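Local coordinates for protein putative PLP-dependent aminotransferase (Bacillus cereus ATCC 10987, PDB 3JU7) that probably binds pyridoxal phosphate and acts as an aminotransferase of the DegT/DnrJ/EryC1 family, and also binds calcium, at residues A[66-74]-A[208-216]; A[141-152]-A[170-181]. All coordinates share one frame; numbering follows the deposited sequence.

Interaction 1 of 2, residues A[66-74]-A[208-216]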
loop_
_atom_site.group_PDB
_atom_site.type_symbol
_atom_site.label_atom_id
_atom_site.label_comp_id
_atom_site.label_asym_id
_atom_site.label_seq_id
_atom_site.Cartn_x
_atom_site.Cartn_y
_atom_site.Cartn_z
ATOM N N LEU A 66 -2.962 -7.623 -5.674
ATOM C CA LEU A 66 -2.533 -8.328 -6.864
ATOM C C LEU A 66 -1.098 -8.775 -6.657
ATOM O O LEU A 66 -0.767 -9.973 -6.884
ATOM C CB LEU A 66 -2.698 -7.483 -8.153
ATOM C CG LEU A 66 -4.095 -7.551 -8.780
ATOM C CD1 LEU A 66 -4.335 -6.401 -9.756
ATOM C CD2 LEU A 66 -4.290 -8.892 -9.481
HETATM N N MSE A 67 -0.266 -7.830 -6.216
HETATM C CA MSE A 67 1.172 -8.074 -6.005
HETATM C C MSE A 67 1.424 -9.213 -5.021
HETATM O O MSE A 67 2.216 -10.121 -5.298
HETATM C CB MSE A 67 1.884 -6.781 -5.572
HETATM C CG MSE A 67 2.019 -5.761 -6.732
HETATM SE SE MSE A 67 2.427 -3.988 -6.060
HETATM C CE MSE A 67 4.103 -4.362 -5.454
ATOM N N ALA A 68 0.716 -9.182 -3.896
ATOM C CA ALA A 68 0.861 -10.191 -2.865
ATOM C C ALA A 68 0.504 -11.567 -3.450
ATOM O O ALA A 68 1.284 -12.548 -3.330
ATOM C CB ALA A 68 -0.064 -9.894 -1.721
ATOM N N ALA A 69 -0.680 -11.619 -4.073
ATOM C CA ALA A 69 -1.241 -12.858 -4.623
ATOM C C ALA A 69 -0.336 -13.487 -5.704
ATOM O O ALA A 69 -0.039 -14.667 -5.644
ATOM C CB ALA A 69 -2.671 -12.639 -5.137
ATOM N N ILE A 70 0.115 -12.702 -6.653
ATOM C CA ILE A 70 1.022 -13.195 -7.707
ATOM C C ILE A 70 2.347 -13.690 -7.118
ATOM O O ILE A 70 2.806 -14.774 -7.459
ATOM C CB ILE A 70 1.286 -12.087 -8.757
ATOM C CG1 ILE A 70 0.025 -11.868 -9.603
ATOM C CG2 ILE A 70 2.524 -12.395 -9.651
ATOM C CD1 ILE A 70 -0.082 -10.495 -10.190
ATOM N N GLN A 71 2.941 -12.885 -6.228
ATOM C CA GLN A 71 4.181 -13.261 -5.529
ATOM C C GLN A 71 4.002 -14.602 -4.797
ATOM O O GLN A 71 4.829 -15.465 -4.944
ATOM C CB GLN A 71 4.615 -12.163 -4.540
ATOM C CG GLN A 71 5.885 -12.509 -3.773
ATOM C CD GLN A 71 7.091 -12.733 -4.683
ATOM O OE1 GLN A 71 7.233 -12.082 -5.710
ATOM N NE2 GLN A 71 7.949 -13.670 -4.305
ATOM N N LEU A 72 2.921 -14.792 -4.039
ATOM C CA LEU A 72 2.683 -16.089 -3.366
ATOM C C LEU A 72 2.491 -17.261 -4.331
ATOM O O LEU A 72 3.018 -18.340 -4.139
ATOM C CB LEU A 72 1.434 -16.018 -2.459
ATOM C CG LEU A 72 0.996 -17.321 -1.797
ATOM C CD1 LEU A 72 2.070 -17.758 -0.808
ATOM C CD2 LEU A 72 -0.371 -17.164 -1.137
ATOM N N LYS A 73 1.698 -17.040 -5.370
ATOM C CA LYS A 73 1.179 -18.123 -6.179
ATOM C C LYS A 73 2.008 -18.399 -7.436
ATOM O O LYS A 73 1.869 -19.445 -8.026
ATOM C CB LYS A 73 -0.259 -17.783 -6.559
ATOM C CG LYS A 73 -1.221 -17.990 -5.392
ATOM C CD LYS A 73 -2.671 -17.876 -5.747
ATOM C CE LYS A 73 -3.161 -18.894 -6.792
ATOM N NZ LYS A 73 -3.516 -20.223 -6.279
ATOM N N LYS A 74 2.861 -17.486 -7.860
ATOM C CA LYS A 74 3.594 -17.730 -9.084
ATOM C C LYS A 74 4.493 -18.987 -9.023
ATOM O O LYS A 74 5.115 -19.292 -8.021
ATOM C CB LYS A 74 4.426 -16.507 -9.489
ATOM C CG LYS A 74 5.514 -16.173 -8.495
ATOM C CD LYS A 74 6.307 -14.891 -8.793
ATOM C CE LYS A 74 7.541 -14.858 -7.902
ATOM N NZ LYS A 74 8.451 -13.805 -8.296
ATOM N N ASP A 208 -3.794 -20.417 2.135
ATOM C CA ASP A 208 -3.193 -19.367 1.291
ATOM C C ASP A 208 -3.527 -17.951 1.778
ATOM O O ASP A 208 -2.674 -17.076 1.800
ATOM C CB ASP A 208 -3.646 -19.503 -0.165
ATOM C CG ASP A 208 -3.073 -20.745 -0.863
ATOM O OD1 ASP A 208 -2.115 -21.368 -0.331
ATOM O OD2 ASP A 208 -3.613 -21.102 -1.938
ATOM N N ILE A 209 -4.773 -17.743 2.158
ATOM C CA ILE A 209 -5.215 -16.472 2.736
ATOM C C ILE A 209 -4.478 -16.175 4.031
ATOM O O ILE A 209 -4.067 -15.051 4.236
ATOM C CB ILE A 209 -6.749 -16.455 2.981
ATOM C CG1 ILE A 209 -7.470 -16.518 1.617
ATOM C CG2 ILE A 209 -7.190 -15.229 3.824
ATOM C CD1 ILE A 209 -7.347 -15.317 0.773
ATOM N N GLN A 210 -4.316 -17.166 4.907
ATOM C CA GLN A 210 -3.488 -16.971 6.136
ATOM C C GLN A 210 -2.072 -16.494 5.782
ATOM O O GLN A 210 -1.508 -15.583 6.403
ATOM C CB GLN A 210 -3.387 -18.257 6.935
ATOM C CG GLN A 210 -4.743 -18.683 7.542
ATOM C CD GLN A 210 -4.795 -20.116 8.112
ATOM O OE1 GLN A 210 -3.817 -20.879 8.067
ATOM N NE2 GLN A 210 -5.964 -20.479 8.650
ATOM N N ARG A 211 -1.516 -17.108 4.752
ATOM C CA ARG A 211 -0.181 -16.744 4.329
ATOM C C ARG A 211 -0.152 -15.327 3.773
ATOM O O ARG A 211 0.751 -14.561 4.095
ATOM C CB ARG A 211 0.337 -17.764 3.307
ATOM C CG ARG A 211 1.772 -17.657 3.069
ATOM C CD ARG A 211 2.352 -18.963 2.598
ATOM N NE ARG A 211 2.443 -19.884 3.705
ATOM C CZ ARG A 211 2.559 -21.197 3.572
ATOM N NH1 ARG A 211 2.618 -21.757 2.360
ATOM N NH2 ARG A 211 2.637 -21.956 4.665
ATOM N N ILE A 212 -1.137 -14.962 2.954
ATOM C CA ILE A 212 -1.172 -13.603 2.398
ATOM C C ILE A 212 -1.209 -12.617 3.564
ATOM O O ILE A 212 -0.602 -11.549 3.501
ATOM C CB ILE A 212 -2.423 -13.333 1.500
ATOM C CG1 ILE A 212 -2.238 -13.927 0.114
ATOM C CG2 ILE A 212 -2.686 -11.791 1.396
ATOM C CD1 ILE A 212 -1.584 -13.046 -0.899
ATOM N N LYS A 213 -1.941 -12.973 4.623
ATOM C CA LYS A 213 -2.015 -12.106 5.783
ATOM C C LYS A 213 -0.624 -11.814 6.325
ATOM O O LYS A 213 -0.282 -10.670 6.619
ATOM C CB LYS A 213 -2.935 -12.699 6.878
ATOM C CG LYS A 213 -4.379 -12.220 6.700
ATOM C CD LYS A 213 -5.428 -13.056 7.442
ATOM C CE LYS A 213 -6.706 -12.284 7.840
ATOM N NZ LYS A 213 -6.832 -10.875 7.316
ATOM N N ARG A 214 0.189 -12.857 6.433
ATOM C CA ARG A 214 1.523 -12.682 6.940
ATOM C C ARG A 214 2.354 -11.859 5.969
ATOM O O ARG A 214 3.098 -10.998 6.417
ATOM C CB ARG A 214 2.199 -14.021 7.142
ATOM C CG ARG A 214 1.652 -14.850 8.320
ATOM C CD ARG A 214 2.594 -16.048 8.486
ATOM N NE ARG A 214 2.087 -17.003 9.446
ATOM C CZ ARG A 214 2.801 -17.961 10.017
ATOM N NH1 ARG A 214 4.085 -18.114 9.741
ATOM N NH2 ARG A 214 2.225 -18.746 10.911
HETATM N N MSE A 215 2.230 -12.142 4.668
HETATM C CA MSE A 215 2.970 -11.378 3.655
HETATM C C MSE A 215 2.717 -9.862 3.736
HETATM O O MSE A 215 3.625 -9.071 3.611
HETATM C CB MSE A 215 2.646 -11.885 2.248
HETATM C CG MSE A 215 3.241 -13.228 1.987
HETATM SE SE MSE A 215 2.756 -13.928 0.255
HETATM C CE MSE A 215 3.393 -12.386 -0.885
ATOM N N GLY A 216 1.468 -9.484 3.976
ATOM C CA GLY A 216 1.120 -8.086 4.119
ATOM C C GLY A 216 1.546 -7.449 5.433
ATOM O O GLY A 216 1.303 -6.265 5.630
HETATM O O HOH W 1 -4.921 -20.031 -4.080
#
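Ala68 meets two side chains of the 208-216 helix. Its CB packs against Ile212 CD1 at 3.6 Å, and selenomethionine Met215 lays its CE near Ala68 O. Ile212 CD1 also reaches Ala69 N. Three residues on from Ala68, Gln71 CB and CG lie against Met215 CE, the two side chains crossing at about a right angle. Leu72 is the knob, in a hole made by Asp208, Arg211, Ile212 and Met215. Its CG lies anti to the backbone N (chi1 175°), pointing the branch into that hole. Leu72 CD1 touches Arg211 CD at 3.6 Å, and CD2 lies 3.7 Å from Asp208 O. Leu72 CB rests on Met215 SE at 3.7 Å. Lys73 adds a water-mediated link. Its NZ is 4.4 Å from Asp208 OD2, too far for a salt bridge, but one water accepts from NZ and donates to OD2. Its direct salt bridge is to Glu152. The axes of the short helical segments come within 10.1 Å, their N-to-C directions 118° apart. This knob-into-hole packing joins two helices of the large alpha/beta domain, as in fold-type I aminotransferases. Helix 90-97 packs on helix 62-73; Met182 of strand 182-186 touches Lys73, Asp208 and Ile212. Trp97 of the second subunit packs on Gln71.

Interaction 2 of 2, residues A[141-152]-A[170-181]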
loop_
_atom_site.group_PDB
_atom_site.type_symbol
_atom_site.label_atom_id
_atom_site.label_comp_id
_atom_site.label_asym_id
_atom_site.label_seq_id
_atom_site.Cartn_x
_atom_site.Cartn_y
_atom_site.Cartn_z
ATOM N N SER A 141 -17.940 -7.946 -14.394
ATOM C CA SER A 141 -18.909 -8.824 -15.000
ATOM C C SER A 141 -18.651 -10.248 -14.590
ATOM O O SER A 141 -17.649 -10.567 -13.919
ATOM C CB SER A 141 -18.842 -8.680 -16.526
ATOM O OG SER A 141 -17.601 -9.125 -17.006
ATOM N N TRP A 142 -19.555 -11.110 -15.017
ATOM C CA TRP A 142 -19.516 -12.486 -14.617
ATOM C C TRP A 142 -18.724 -13.326 -15.597
ATOM O O TRP A 142 -19.285 -13.989 -16.458
ATOM C CB TRP A 142 -20.931 -12.987 -14.494
ATOM C CG TRP A 142 -21.067 -14.217 -13.749
ATOM C CD1 TRP A 142 -21.099 -15.482 -14.252
ATOM C CD2 TRP A 142 -21.272 -14.326 -12.339
ATOM N NE1 TRP A 142 -21.304 -16.372 -13.238
ATOM C CE2 TRP A 142 -21.406 -15.699 -12.050
ATOM C CE3 TRP A 142 -21.362 -13.394 -11.293
ATOM C CZ2 TRP A 142 -21.592 -16.176 -10.753
ATOM C CZ3 TRP A 142 -21.545 -13.856 -10.006
ATOM C CH2 TRP A 142 -21.656 -15.248 -9.737
HETATM N N MSE A 143 -17.405 -13.264 -15.461
HETATM C CA MSE A 143 -16.484 -14.113 -16.225
HETATM C C MSE A 143 -16.431 -15.448 -15.531
HETATM O O MSE A 143 -15.918 -15.568 -14.415
HETATM C CB MSE A 143 -15.101 -13.509 -16.263
HETATM C CG MSE A 143 -14.088 -14.345 -17.018
HETATM SE SE MSE A 143 -12.362 -13.505 -16.935
HETATM C CE MSE A 143 -11.891 -13.855 -15.064
ATOM N N ASN A 144 -16.982 -16.461 -16.185
ATOM C CA ASN A 144 -17.099 -17.767 -15.592
ATOM C C ASN A 144 -15.721 -18.335 -15.299
ATOM O O ASN A 144 -14.822 -18.181 -16.111
ATOM C CB ASN A 144 -17.850 -18.708 -16.524
ATOM C CG ASN A 144 -18.403 -19.903 -15.791
ATOM O OD1 ASN A 144 -17.674 -20.875 -15.486
ATOM N ND2 ASN A 144 -19.710 -19.837 -15.475
ATOM N N LEU A 145 -15.570 -19.014 -14.156
ATOM C CA LEU A 145 -14.252 -19.465 -13.682
ATOM C C LEU A 145 -14.002 -20.975 -13.770
ATOM O O LEU A 145 -12.957 -21.435 -13.299
ATOM C CB LEU A 145 -14.017 -18.986 -12.235
ATOM C CG LEU A 145 -13.967 -17.470 -12.069
ATOM C CD1 LEU A 145 -13.842 -17.100 -10.610
ATOM C CD2 LEU A 145 -12.802 -16.909 -12.881
ATOM N N GLU A 146 -14.940 -21.733 -14.360
ATOM C CA GLU A 146 -14.778 -23.182 -14.549
ATOM C C GLU A 146 -13.424 -23.572 -15.172
ATOM O O GLU A 146 -12.755 -24.430 -14.674
ATOM C CB GLU A 146 -15.905 -23.742 -15.432
ATOM N N GLU A 147 -13.027 -22.920 -16.254
ATOM C CA GLU A 147 -11.819 -23.295 -16.971
ATOM C C GLU A 147 -10.580 -22.869 -16.200
ATOM O O GLU A 147 -9.540 -23.518 -16.283
ATOM C CB GLU A 147 -11.805 -22.679 -18.382
ATOM C CG GLU A 147 -13.084 -22.934 -19.256
ATOM C CD GLU A 147 -13.208 -24.366 -19.783
ATOM O OE1 GLU A 147 -13.340 -25.306 -18.958
ATOM O OE2 GLU A 147 -13.203 -24.550 -21.029
ATOM N N TYR A 148 -10.698 -21.786 -15.437
ATOM C CA TYR A 148 -9.587 -21.290 -14.608
ATOM C C TYR A 148 -9.377 -22.206 -13.414
ATOM O O TYR A 148 -8.234 -22.456 -12.973
ATOM C CB TYR A 148 -9.829 -19.826 -14.190
ATOM C CG TYR A 148 -9.655 -18.894 -15.394
ATOM C CD1 TYR A 148 -8.393 -18.656 -15.942
ATOM C CD2 TYR A 148 -10.745 -18.306 -16.012
ATOM C CE1 TYR A 148 -8.235 -17.829 -17.070
ATOM C CE2 TYR A 148 -10.595 -17.482 -17.141
ATOM C CZ TYR A 148 -9.363 -17.249 -17.654
ATOM O OH TYR A 148 -9.242 -16.473 -18.770
ATOM N N GLU A 149 -10.485 -22.732 -12.909
ATOM C CA GLU A 149 -10.425 -23.713 -11.852
ATOM C C GLU A 149 -9.710 -24.942 -12.415
ATOM O O GLU A 149 -8.923 -25.599 -11.706
ATOM C CB GLU A 149 -11.837 -24.033 -11.362
ATOM C CG GLU A 149 -11.912 -25.071 -10.283
ATOM C CD GLU A 149 -11.548 -24.552 -8.899
ATOM O OE1 GLU A 149 -11.435 -23.329 -8.686
ATOM O OE2 GLU A 149 -11.399 -25.402 -7.998
ATOM N N GLU A 150 -9.917 -25.201 -13.707
ATOM C CA GLU A 150 -9.312 -26.361 -14.330
ATOM C C GLU A 150 -7.807 -26.214 -14.394
ATOM O O GLU A 150 -7.066 -27.190 -14.134
ATOM C CB GLU A 150 -9.886 -26.615 -15.738
ATOM C CG GLU A 150 -9.701 -28.030 -16.202
ATOM C CD GLU A 150 -10.389 -29.036 -15.259
ATOM O OE1 GLU A 150 -11.573 -28.809 -14.890
ATOM O OE2 GLU A 150 -9.728 -30.033 -14.869
ATOM N N LEU A 151 -7.366 -24.996 -14.731
ATOM C CA LEU A 151 -5.941 -24.645 -14.771
ATOM C C LEU A 151 -5.318 -24.847 -13.410
ATOM O O LEU A 151 -4.222 -25.411 -13.293
ATOM C CB LEU A 151 -5.709 -23.201 -15.251
ATOM C CG LEU A 151 -5.806 -22.894 -16.748
ATOM C CD1 LEU A 151 -5.557 -21.391 -17.020
ATOM C CD2 LEU A 151 -4.833 -23.797 -17.577
ATOM N N GLU A 152 -6.016 -24.407 -12.374
ATOM C CA GLU A 152 -5.500 -24.590 -11.016
ATOM C C GLU A 152 -5.324 -26.085 -10.748
ATOM O O GLU A 152 -4.276 -26.516 -10.312
ATOM C CB GLU A 152 -6.430 -23.960 -9.971
ATOM C CG GLU A 152 -6.209 -22.453 -9.739
ATOM C CD GLU A 152 -5.145 -22.163 -8.704
ATOM O OE1 GLU A 152 -4.909 -23.032 -7.846
ATOM O OE2 GLU A 152 -4.545 -21.057 -8.736
ATOM N N ASN A 170 -25.003 -13.448 -8.947
ATOM C CA ASN A 170 -25.685 -14.057 -10.083
ATOM C C ASN A 170 -26.271 -15.356 -9.588
ATOM O O ASN A 170 -25.549 -16.254 -9.165
ATOM C CB ASN A 170 -24.712 -14.311 -11.238
ATOM C CG ASN A 170 -25.392 -14.856 -12.489
ATOM O OD1 ASN A 170 -26.606 -14.914 -12.563
ATOM N ND2 ASN A 170 -24.588 -15.224 -13.498
ATOM N N GLY A 171 -27.596 -15.434 -9.624
ATOM C CA GLY A 171 -28.317 -16.586 -9.128
ATOM C C GLY A 171 -28.036 -16.780 -7.664
ATOM O O GLY A 171 -27.871 -17.893 -7.216
ATOM N N GLY A 172 -27.941 -15.688 -6.926
ATOM C CA GLY A 172 -27.654 -15.757 -5.504
ATOM C C GLY A 172 -26.246 -16.193 -5.138
ATOM O O GLY A 172 -25.983 -16.524 -3.992
HETATM N N MSE A 173 -25.311 -16.192 -6.071
HETATM C CA MSE A 173 -23.958 -16.539 -5.697
HETATM C C MSE A 173 -23.075 -15.340 -5.960
HETATM O O MSE A 173 -23.233 -14.666 -6.984
HETATM C CB MSE A 173 -23.495 -17.759 -6.485
HETATM C CG MSE A 173 -22.006 -17.818 -6.776
HETATM SE SE MSE A 173 -21.549 -19.533 -7.512
HETATM C CE MSE A 173 -20.166 -18.989 -8.718
ATOM N N HIS A 174 -22.143 -15.083 -5.035
ATOM C CA HIS A 174 -21.209 -13.991 -5.201
ATOM C C HIS A 174 -20.109 -14.407 -6.181
ATOM O O HIS A 174 -19.647 -15.542 -6.166
ATOM C CB HIS A 174 -20.611 -13.555 -3.872
ATOM C CG HIS A 174 -19.764 -12.325 -3.978
ATOM N ND1 HIS A 174 -18.399 -12.376 -4.124
ATOM C CD2 HIS A 174 -20.093 -11.013 -3.990
ATOM C CE1 HIS A 174 -17.922 -11.149 -4.214
ATOM N NE2 HIS A 174 -18.932 -10.304 -4.135
ATOM N N TYR A 175 -19.694 -13.472 -7.021
ATOM C CA TYR A 175 -18.643 -13.732 -7.974
ATOM C C TYR A 175 -17.380 -14.225 -7.283
ATOM O O TYR A 175 -16.894 -13.549 -6.375
ATOM C CB TYR A 175 -18.288 -12.471 -8.754
ATOM C CG TYR A 175 -17.283 -12.811 -9.804
ATOM C CD1 TYR A 175 -17.691 -13.421 -10.974
ATOM C CD2 TYR A 175 -15.930 -12.616 -9.603
ATOM C CE1 TYR A 175 -16.807 -13.790 -11.932
ATOM C CE2 TYR A 175 -15.005 -12.993 -10.587
ATOM C CZ TYR A 175 -15.469 -13.587 -11.748
ATOM O OH TYR A 175 -14.622 -13.989 -12.757
ATOM N N GLY A 176 -16.882 -15.382 -7.741
ATOM C CA GLY A 176 -15.641 -15.999 -7.271
ATOM C C GLY A 176 -15.792 -17.135 -6.259
ATOM O O GLY A 176 -14.803 -17.769 -5.862
ATOM N N GLN A 177 -17.029 -17.387 -5.848
ATOM C CA GLN A 177 -17.327 -18.345 -4.772
ATOM C C GLN A 177 -16.619 -19.669 -5.027
ATOM O O GLN A 177 -16.672 -20.193 -6.152
ATOM C CB GLN A 177 -18.839 -18.548 -4.672
ATOM C CG GLN A 177 -19.318 -19.560 -3.579
ATOM C CD GLN A 177 -19.099 -19.021 -2.177
ATOM O OE1 GLN A 177 -19.637 -17.962 -1.829
ATOM N NE2 GLN A 177 -18.263 -19.707 -1.380
ATOM N N ASP A 178 -15.939 -20.180 -3.999
ATOM C CA ASP A 178 -15.305 -21.488 -4.025
ATOM C C ASP A 178 -14.143 -21.607 -5.010
ATOM O O ASP A 178 -13.653 -22.691 -5.229
ATOM C CB ASP A 178 -16.333 -22.618 -4.298
ATOM C CG ASP A 178 -17.388 -22.746 -3.187
ATOM O OD1 ASP A 178 -17.194 -22.165 -2.110
ATOM O OD2 ASP A 178 -18.432 -23.414 -3.395
ATOM N N PHE A 179 -13.683 -20.514 -5.605
ATOM C CA PHE A 179 -12.561 -20.612 -6.534
ATOM C C PHE A 179 -11.282 -21.028 -5.786
ATOM O O PHE A 179 -10.967 -20.500 -4.688
ATOM C CB PHE A 179 -12.364 -19.292 -7.213
ATOM C CG PHE A 179 -11.303 -19.285 -8.280
ATOM C CD1 PHE A 179 -11.415 -20.101 -9.408
ATOM C CD2 PHE A 179 -10.251 -18.404 -8.194
ATOM C CE1 PHE A 179 -10.474 -20.056 -10.433
ATOM C CE2 PHE A 179 -9.297 -18.306 -9.226
ATOM C CZ PHE A 179 -9.395 -19.143 -10.339
ATOM N N SER A 180 -10.554 -21.972 -6.381
ATOM C CA SER A 180 -9.319 -22.466 -5.792
ATOM C C SER A 180 -8.191 -21.467 -5.808
ATOM O O SER A 180 -7.346 -21.505 -4.933
ATOM C CB SER A 180 -8.845 -23.687 -6.546
ATOM O OG SER A 180 -9.783 -24.701 -6.360
ATOM N N GLY A 181 -8.138 -20.627 -6.840
ATOM C CA GLY A 181 -7.114 -19.601 -6.925
ATOM C C GLY A 181 -7.440 -18.440 -6.012
ATOM O O GLY A 181 -8.093 -18.602 -4.972
#
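Tyr175 OH gives its proton to the backbone O of Met143, 2.6 Å away, in the carbonyl plane on a lone pair. The Tyr175 ring turns its edge to the face of Trp142, with planes at 79°. On the opposite indole face, Asn170 CB stands 3.3 Å from the centroid of the Trp142 six-membered ring, a CH-pi contact. Asn170 ND2 and Trp142 NE1 are both donors and do not bond; ND2 is satisfied elsewhere. Leu145 CD1 lies over a face of Phe179. Glu149 OE1 takes Ser180 N at 2.8 Å on the syn lone pair, nearly straight at 170°. Glu149 OE2 is modelled only 2.4 Å from Ser180 OG, implausibly short, so that bond is doubtful. A bend at chi2 (78°) brings the Glu149 carboxylate to Ser180. Glu152 OE2 packs against Gly181 CA at 3.5 Å, but its polar partners are Lys73 and Val158 N. Asn144 OD1 accepts from Glu146 N at 3.1 Å and caps the start of helix 146-153. Two overlapping type II beta turns, His174 to Gln177 and Gly176 to Phe179, lay the loop along this helix. Helix 116-126 packs against it through Glu147 and Leu151. Val160 of strand 159-161 touches Met143, Leu145 and Phe179.

How the interactions relate
The two contacts meet through Lys73, and their centres lie about 19 Å apart. Lys73 NZ of interaction 1 forms a salt bridge with Glu152 OE2 of interaction 2 at 2.8 Å. The same Lys73 NZ packs 3.7 Å from Gly181 CA. Lys73 thus links helix 62-73 to helix 146-153, while its water leads on to helix 206-215. Both segments of interaction 2 fall in the chain between 66-74 and 208-216. The strands 159-161 and 182-186 are common neighbours. Neither contact lies at the annotated sites, which include Lys191, the predicted pyridoxal phosphate lysine. A triethylene glycol, probably from crystallisation, lies by the side chain of Met173 in interaction 2, nearest atoms about 3 Å apart.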